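Local structure of galactan 1,3-beta-galactosidase (Phanerochaete chrysosporium, 7BYT) at residues Ser135-Ile140 and Thr185-Gly190; Phe199-His204 and Ser241-Asp246. The protein probably hydrolyses beta-1,3-galactan, acting as an exo-enzyme that cleaves terminal galactose, and binds carbohydrate. All blocks are in the same frame, centred on the assembly; numbering follows the deposited sequence. Where two conformers were deposited one is given.

Contact 1: Ser135-Ile140 and Thr185-Gly190; sequences SRDESI and TLEAPG. With GLA (alpha-D-galactopyranose), chain F.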
loop_
_atom_site.group_PDB
_atom_site.type_symbol
_atom_site.label_atom_id
_atom_site.label_comp_id
_atom_site.label_asym_id
_atom_site.label_seq_id
_atom_site.Cartn_x
_atom_site.Cartn_y
_atom_site.Cartn_z
ATOM N N SER A 135 20.125 7.579 -7.200
ATOM C CA SER A 135 18.670 7.499 -7.174
ATOM C C SER A 135 18.318 6.134 -6.606
ATOM O O SER A 135 18.782 5.107 -7.116
ATOM C CB SER A 135 18.102 7.688 -8.584
ATOM O OG SER A 135 16.688 7.578 -8.596
ATOM N N ARG A 136 17.542 6.120 -5.519
ATOM C CA ARG A 136 17.026 4.870 -4.966
ATOM C C ARG A 136 15.512 4.844 -5.127
ATOM O O ARG A 136 15.038 4.701 -6.255
ATOM C CB ARG A 136 17.552 4.616 -3.544
ATOM C CG ARG A 136 19.049 4.268 -3.559
ATOM C CD ARG A 136 19.630 4.049 -2.162
ATOM N NE ARG A 136 21.027 3.611 -2.215
ATOM C CZ ARG A 136 22.062 4.439 -2.313
ATOM N NH1 ARG A 136 21.858 5.753 -2.388
ATOM N NH2 ARG A 136 23.297 3.960 -2.347
ATOM N N ASP A 137 14.728 4.979 -4.060
ATOM C CA ASP A 137 13.282 5.072 -4.264
ATOM C C ASP A 137 12.979 6.202 -5.240
ATOM O O ASP A 137 13.559 7.290 -5.151
ATOM C CB ASP A 137 12.567 5.391 -2.955
ATOM C CG ASP A 137 12.355 4.184 -2.090
ATOM O OD1 ASP A 137 13.029 3.150 -2.296
ATOM O OD2 ASP A 137 11.543 4.293 -1.151
ATOM N N GLU A 138 12.067 5.945 -6.172
ATOM C CA GLU A 138 11.733 6.938 -7.182
ATOM C C GLU A 138 10.268 6.817 -7.570
ATOM O O GLU A 138 9.592 5.824 -7.287
ATOM C CB GLU A 138 12.631 6.850 -8.433
ATOM C CG GLU A 138 12.734 5.447 -9.051
ATOM C CD GLU A 138 11.412 4.845 -9.488
ATOM O OE1 GLU A 138 11.189 3.677 -9.122
ATOM O OE2 GLU A 138 10.637 5.492 -10.222
ATOM N N SER A 139 9.795 7.855 -8.243
ATOM C CA SER A 139 8.553 7.814 -9.001
ATOM C C SER A 139 8.711 8.711 -10.210
ATOM O O SER A 139 9.673 9.466 -10.327
ATOM C CB SER A 139 7.351 8.262 -8.171
ATOM O OG SER A 139 6.136 7.904 -8.827
ATOM N N ILE A 140 7.747 8.621 -11.112
ATOM C CA ILE A 140 7.673 9.516 -12.256
ATOM C C ILE A 140 6.329 10.213 -12.226
ATOM O O ILE A 140 5.297 9.582 -11.967
ATOM C CB ILE A 140 7.735 8.645 -13.530
ATOM C CG1 ILE A 140 9.053 7.875 -13.601
ATOM C CG2 ILE A 140 7.471 9.475 -14.781
ATOM C CD1 ILE A 140 10.222 8.749 -13.922
ATOM N N THR A 185 15.508 13.128 4.069
ATOM C CA THR A 185 15.385 11.672 4.249
ATOM C C THR A 185 14.008 11.154 3.841
ATOM O O THR A 185 13.346 10.419 4.580
ATOM C CB THR A 185 15.775 11.200 5.660
ATOM O OG1 THR A 185 14.864 11.724 6.639
ATOM C CG2 THR A 185 17.192 11.634 5.997
ATOM N N LEU A 186 13.584 11.529 2.639
ATOM C CA LEU A 186 12.305 11.089 2.095
ATOM C C LEU A 186 12.499 9.941 1.117
ATOM O O LEU A 186 13.457 9.921 0.338
ATOM C CB LEU A 186 11.606 12.238 1.366
ATOM C CG LEU A 186 11.220 13.427 2.241
ATOM C CD1 LEU A 186 10.620 14.507 1.355
ATOM C CD2 LEU A 186 10.217 13.019 3.317
ATOM N N GLU A 187 11.570 8.997 1.132
ATOM C CA GLU A 187 11.551 7.973 0.093
ATOM C C GLU A 187 10.098 7.664 -0.263
ATOM O O GLU A 187 9.183 8.417 0.087
ATOM C CB GLU A 187 12.468 6.779 0.399
ATOM C CG GLU A 187 12.107 6.022 1.626
ATOM C CD GLU A 187 12.974 4.768 1.876
ATOM O OE1 GLU A 187 14.037 4.525 1.238
ATOM O OE2 GLU A 187 12.574 4.005 2.763
ATOM N N ALA A 188 9.900 6.613 -1.054
ATOM C CA ALA A 188 8.579 6.200 -1.541
ATOM C C ALA A 188 7.722 7.373 -2.025
ATOM O O ALA A 188 6.569 7.521 -1.593
ATOM C CB ALA A 188 7.849 5.397 -0.459
ATOM N N PRO A 189 8.222 8.212 -2.932
ATOM C CA PRO A 189 7.461 9.400 -3.337
ATOM C C PRO A 189 6.358 9.109 -4.352
ATOM O O PRO A 189 6.382 8.127 -5.101
ATOM C CB PRO A 189 8.531 10.275 -3.992
ATOM C CG PRO A 189 9.469 9.255 -4.613
ATOM C CD PRO A 189 9.556 8.176 -3.569
ATOM N N GLY A 190 5.390 10.025 -4.377
ATOM C CA GLY A 190 4.469 10.169 -5.491
ATOM C C GLY A 190 3.954 11.589 -5.491
ATOM O O GLY A 190 3.963 12.258 -4.456
HETATM C C1 GLA F . 12.187 0.749 1.646
HETATM C C2 GLA F . 12.037 1.125 0.182
HETATM C C3 GLA F . 11.775 -0.145 -0.617
HETATM C C4 GLA F . 12.972 -1.087 -0.463
HETATM C C5 GLA F . 13.226 -1.339 1.030
HETATM C C6 GLA F . 14.501 -2.153 1.261
HETATM O O1 GLA F . 10.992 0.084 2.101
HETATM O O2 GLA F . 10.968 2.059 0.072
HETATM O O3 GLA F . 11.528 0.149 -1.998
HETATM O O4 GLA F . 14.147 -0.569 -1.118
HETATM O O5 GLA F . 13.327 -0.110 1.766
HETATM O O6 GLA F . 15.660 -1.357 0.988
HETATM O O HOH W 1 15.381 5.259 -1.209
HETATM O O HOH W 2 7.930 5.691 -5.126
HETATM O O HOH W 3 4.520 6.995 -6.777
#

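Contact 2: Phe199-His204 and Ser241-Asp246; sequences FLIASH and SQNAFD. With GLA (alpha-D-galactopyranose), chain F.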
loop_
_atom_site.group_PDB
_atom_site.type_symbol
_atom_site.label_atom_id
_atom_site.label_comp_id
_atom_site.label_asym_id
_atom_site.label_seq_id
_atom_site.Cartn_x
_atom_site.Cartn_y
_atom_site.Cartn_z
ATOM N N PHE A 199 1.033 18.046 -5.084
ATOM C CA PHE A 199 1.086 17.427 -3.763
ATOM C C PHE A 199 2.043 16.243 -3.805
ATOM O O PHE A 199 1.788 15.266 -4.512
ATOM C CB PHE A 199 -0.305 16.978 -3.308
ATOM C CG PHE A 199 -1.211 18.120 -2.962
ATOM C CD1 PHE A 199 -1.964 18.755 -3.947
ATOM C CD2 PHE A 199 -1.281 18.584 -1.663
ATOM C CE1 PHE A 199 -2.783 19.822 -3.627
ATOM C CE2 PHE A 199 -2.106 19.661 -1.330
ATOM C CZ PHE A 199 -2.853 20.275 -2.316
ATOM N N LEU A 200 3.136 16.344 -3.048
ATOM C CA LEU A 200 4.089 15.253 -2.901
ATOM C C LEU A 200 3.724 14.451 -1.659
ATOM O O LEU A 200 3.526 15.025 -0.584
ATOM C CB LEU A 200 5.500 15.827 -2.747
ATOM C CG LEU A 200 6.613 14.860 -2.322
ATOM C CD1 LEU A 200 6.928 13.853 -3.442
ATOM C CD2 LEU A 200 7.866 15.648 -1.936
ATOM N N ILE A 201 3.613 13.133 -1.818
ATOM C CA ILE A 201 3.426 12.191 -0.715
ATOM C C ILE A 201 4.689 11.349 -0.626
ATOM O O ILE A 201 5.203 10.887 -1.651
ATOM C CB ILE A 201 2.204 11.285 -0.961
ATOM C CG1 ILE A 201 0.982 12.078 -1.424
ATOM C CG2 ILE A 201 1.954 10.355 0.237
ATOM C CD1 ILE A 201 0.405 12.962 -0.388
ATOM N N ALA A 202 5.191 11.144 0.591
ATOM C CA ALA A 202 6.434 10.404 0.761
ATOM C C ALA A 202 6.506 9.833 2.167
ATOM O O ALA A 202 5.853 10.317 3.098
ATOM C CB ALA A 202 7.654 11.301 0.511
ATOM N N SER A 203 7.325 8.799 2.312
ATOM C CA SER A 203 7.675 8.275 3.623
ATOM C C SER A 203 9.023 8.830 4.048
ATOM O O SER A 203 9.759 9.427 3.264
ATOM C CB SER A 203 7.739 6.747 3.604
ATOM O OG SER A 203 8.937 6.279 2.981
ATOM N N HIS A 204 9.342 8.639 5.318
ATOM C CA HIS A 204 10.722 8.809 5.741
ATOM C C HIS A 204 11.462 7.490 5.541
ATOM O O HIS A 204 10.938 6.545 4.943
ATOM C CB HIS A 204 10.810 9.422 7.140
ATOM C CG HIS A 204 10.664 10.913 7.145
ATOM N ND1 HIS A 204 11.638 11.762 6.663
ATOM C CD2 HIS A 204 9.646 11.707 7.556
ATOM C CE1 HIS A 204 11.232 13.014 6.791
ATOM N NE2 HIS A 204 10.026 13.008 7.330
ATOM N N SER A 241 1.698 0.972 6.562
ATOM C CA SER A 241 1.958 0.883 5.132
ATOM C C SER A 241 3.045 1.876 4.755
ATOM O O SER A 241 3.503 2.675 5.574
ATOM C CB SER A 241 0.679 1.115 4.310
ATOM O OG SER A 241 0.305 2.483 4.367
ATOM N N GLN A 242 3.441 1.810 3.484
ATOM C CA GLN A 242 4.369 2.766 2.895
ATOM C C GLN A 242 3.853 3.133 1.516
ATOM O O GLN A 242 3.457 2.251 0.748
ATOM C CB GLN A 242 5.773 2.161 2.784
ATOM C CG GLN A 242 6.808 3.145 2.253
ATOM C CD GLN A 242 8.182 2.537 2.087
ATOM O OE1 GLN A 242 8.321 1.325 1.848
ATOM N NE2 GLN A 242 9.219 3.375 2.197
ATOM N N ASN A 243 3.880 4.412 1.200
ATOM C CA ASN A 243 3.385 4.913 -0.090
ATOM C C ASN A 243 3.975 4.130 -1.242
ATOM O O ASN A 243 5.169 3.793 -1.229
ATOM C CB ASN A 243 3.768 6.378 -0.243
ATOM C CG ASN A 243 2.994 7.083 -1.315
ATOM O OD1 ASN A 243 1.780 6.921 -1.428
ATOM N ND2 ASN A 243 3.694 7.897 -2.115
ATOM N N ALA A 244 3.143 3.932 -2.263
ATOM C CA ALA A 244 3.617 3.354 -3.516
ATOM C C ALA A 244 3.133 4.176 -4.704
ATOM O O ALA A 244 3.925 4.519 -5.588
ATOM C CB ALA A 244 3.177 1.888 -3.671
ATOM N N PHE A 245 1.846 4.499 -4.741
ATOM C CA PHE A 245 1.301 5.251 -5.861
ATOM C C PHE A 245 0.098 6.048 -5.390
ATOM O O PHE A 245 -0.705 5.556 -4.594
ATOM C CB PHE A 245 0.895 4.333 -7.025
ATOM C CG PHE A 245 0.785 5.053 -8.323
ATOM C CD1 PHE A 245 1.918 5.286 -9.088
ATOM C CD2 PHE A 245 -0.430 5.554 -8.750
ATOM C CE1 PHE A 245 1.829 5.976 -10.281
ATOM C CE2 PHE A 245 -0.524 6.248 -9.948
ATOM C CZ PHE A 245 0.608 6.464 -10.708
ATOM N N ASP A 246 -0.030 7.271 -5.895
ATOM C CA ASP A 246 -1.107 8.173 -5.508
ATOM C C ASP A 246 -1.888 8.516 -6.769
ATOM O O ASP A 246 -1.398 9.257 -7.624
ATOM C CB ASP A 246 -0.510 9.389 -4.817
ATOM C CG ASP A 246 0.465 8.978 -3.743
ATOM O OD1 ASP A 246 0.029 8.237 -2.826
ATOM O OD2 ASP A 246 1.661 9.314 -3.848
HETATM C C1 GLA F . 12.187 0.749 1.646
HETATM C C2 GLA F . 12.037 1.125 0.182
HETATM C C3 GLA F . 11.775 -0.145 -0.617
HETATM C C4 GLA F . 12.972 -1.087 -0.463
HETATM C C5 GLA F . 13.226 -1.339 1.030
HETATM C C6 GLA F . 14.501 -2.153 1.261
HETATM O O1 GLA F . 10.992 0.084 2.101
HETATM O O2 GLA F . 10.968 2.059 0.072
HETATM O O3 GLA F . 11.528 0.149 -1.998
HETATM O O4 GLA F . 14.147 -0.569 -1.118
HETATM O O5 GLA F . 13.327 -0.110 1.766
HETATM O O6 GLA F . 15.660 -1.357 0.988
#

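Contact 1: Ser135-Ile140 and Thr185-Gly190
At the centre of the five-bladed beta-propeller of glycoside hydrolase family 43, D137 and E187 meet where the leading strands of two successive blades run side by side into the galactose pocket. The two segments point almost the same way, with the CA atoms of D137 and E187 5.5 Å apart, yet the one direct hydrogen bond between them runs from a main-chain N-H to a side chain. A188 N donates over 2.8 Å, with an N-H...O angle of 143°, to D137 OD2, which receives it on its anti lone pair. The same OD2 accepts from O2 of the galactose at 2.6 Å. R82 NE adds only a long, weak ion pair.

E187 reaches past this carboxylate. Its CG sits between the backbone N and the carbonyl carbon (chi1 62°), and the extended chain beyond carries OE2 to 3.5 Å from C1 of the sugar. The D137 and E187 carboxylate planes are only 16° apart. D137 OD2 and E187 OE1, two acceptors, are not bonded to each other. Instead, a water that accepts from D137 N donates to E187 OE1.

Farther along, proline packing and two bridging waters take over. P189 lays its ring against the backbone after E138, CG lying 3.9 Å from S139 N, while S139 CB comes to 3.2 Å from P189 O. That carbonyl accepts from two waters: one also donates to E138 O, and the other accepts from S139 OG at 2.8 Å.

With no main-chain to main-chain hydrogen bond between these segments, the D137 carboxylate serves both as interblade link and as sugar ligand. Gripped by a main-chain N-H from the next blade and by the sugar hydroxyl, OD2 is probably well fixed beside the sugar; E187 OE2, which has a weak bond of its own from Q242 NE2, lies near the anomeric carbon.

Contact 2: Phe199-His204 and Ser241-Asp246
S203 OG is held by two bonds: it accepts from Q242 NE2 at 3.0 Å and donates to H204 O at 2.8 Å. The first is nearly straight, with an N-H...O angle of 172°, and OG lies in the plane of the Q242 amide, consistent with the serine helping, together with W260, to set how that amide is turned. Q242 gets there by extension, CG anti to the backbone N (chi1 -176°) and the chain continuing straight, which brings its end past S203 to the galactose. There NE2 makes a weak bond to sugar O2 at 3.1 Å, alongside another weak one to E187 OE2, and OE1 lies 3.0 Å from sugar O1. OE1 also accepts from W260 NE1, so both ends of the amide are engaged by protein. A leucine at Q242, of similar bulk but without the amide, would probably deprive S203 OG of its donor and W260 NE1 of its acceptor, and lose the polar approach to the sugar.

Farther along the strands, N243 and D246 form a polar pair on which I201 rests. N243 ND2 donates to the syn lone pair of D246 OD2 at 3.0 Å, with the acceptor in the amide plane, and also binds A188 O. I201 CB stands 3.5 Å from D246 OD2, while CG2, in one of two deposited conformers, packs across the N243 amide at 3.8 Å from its CG.

The strand axes approach to 6.4 Å at 142°, and no main-chain to main-chain hydrogen bond joins the segments. The bridge between these two successive sheets is thus made largely by side chains, the arrangement of neighbouring blades around the central pocket of a family 43 beta-propeller, here with Q242 as a galactose ligand.

Overall arrangement
From the N terminus, contact 1 closes first, when the chain leaves 135-140, completes the sheet running through strand 174-181, and returns at 185-190. Contact 2 follows in series: the chain departs from 199-204, builds strands 214-218 and 229-230, and comes back at 241-246. The two loops neither nest nor cross. What joins them is the intervening sheet, in which 185-190 and 199-204 are antiparallel neighbours, with probable backbone hydrogen bonds G190 O to I201 N and E187 N to S203 O. Contact 1 therefore ties this blade to the preceding one and contact 2 to the following one. Their centres lie about 8 Å apart, and both touch the same galactose.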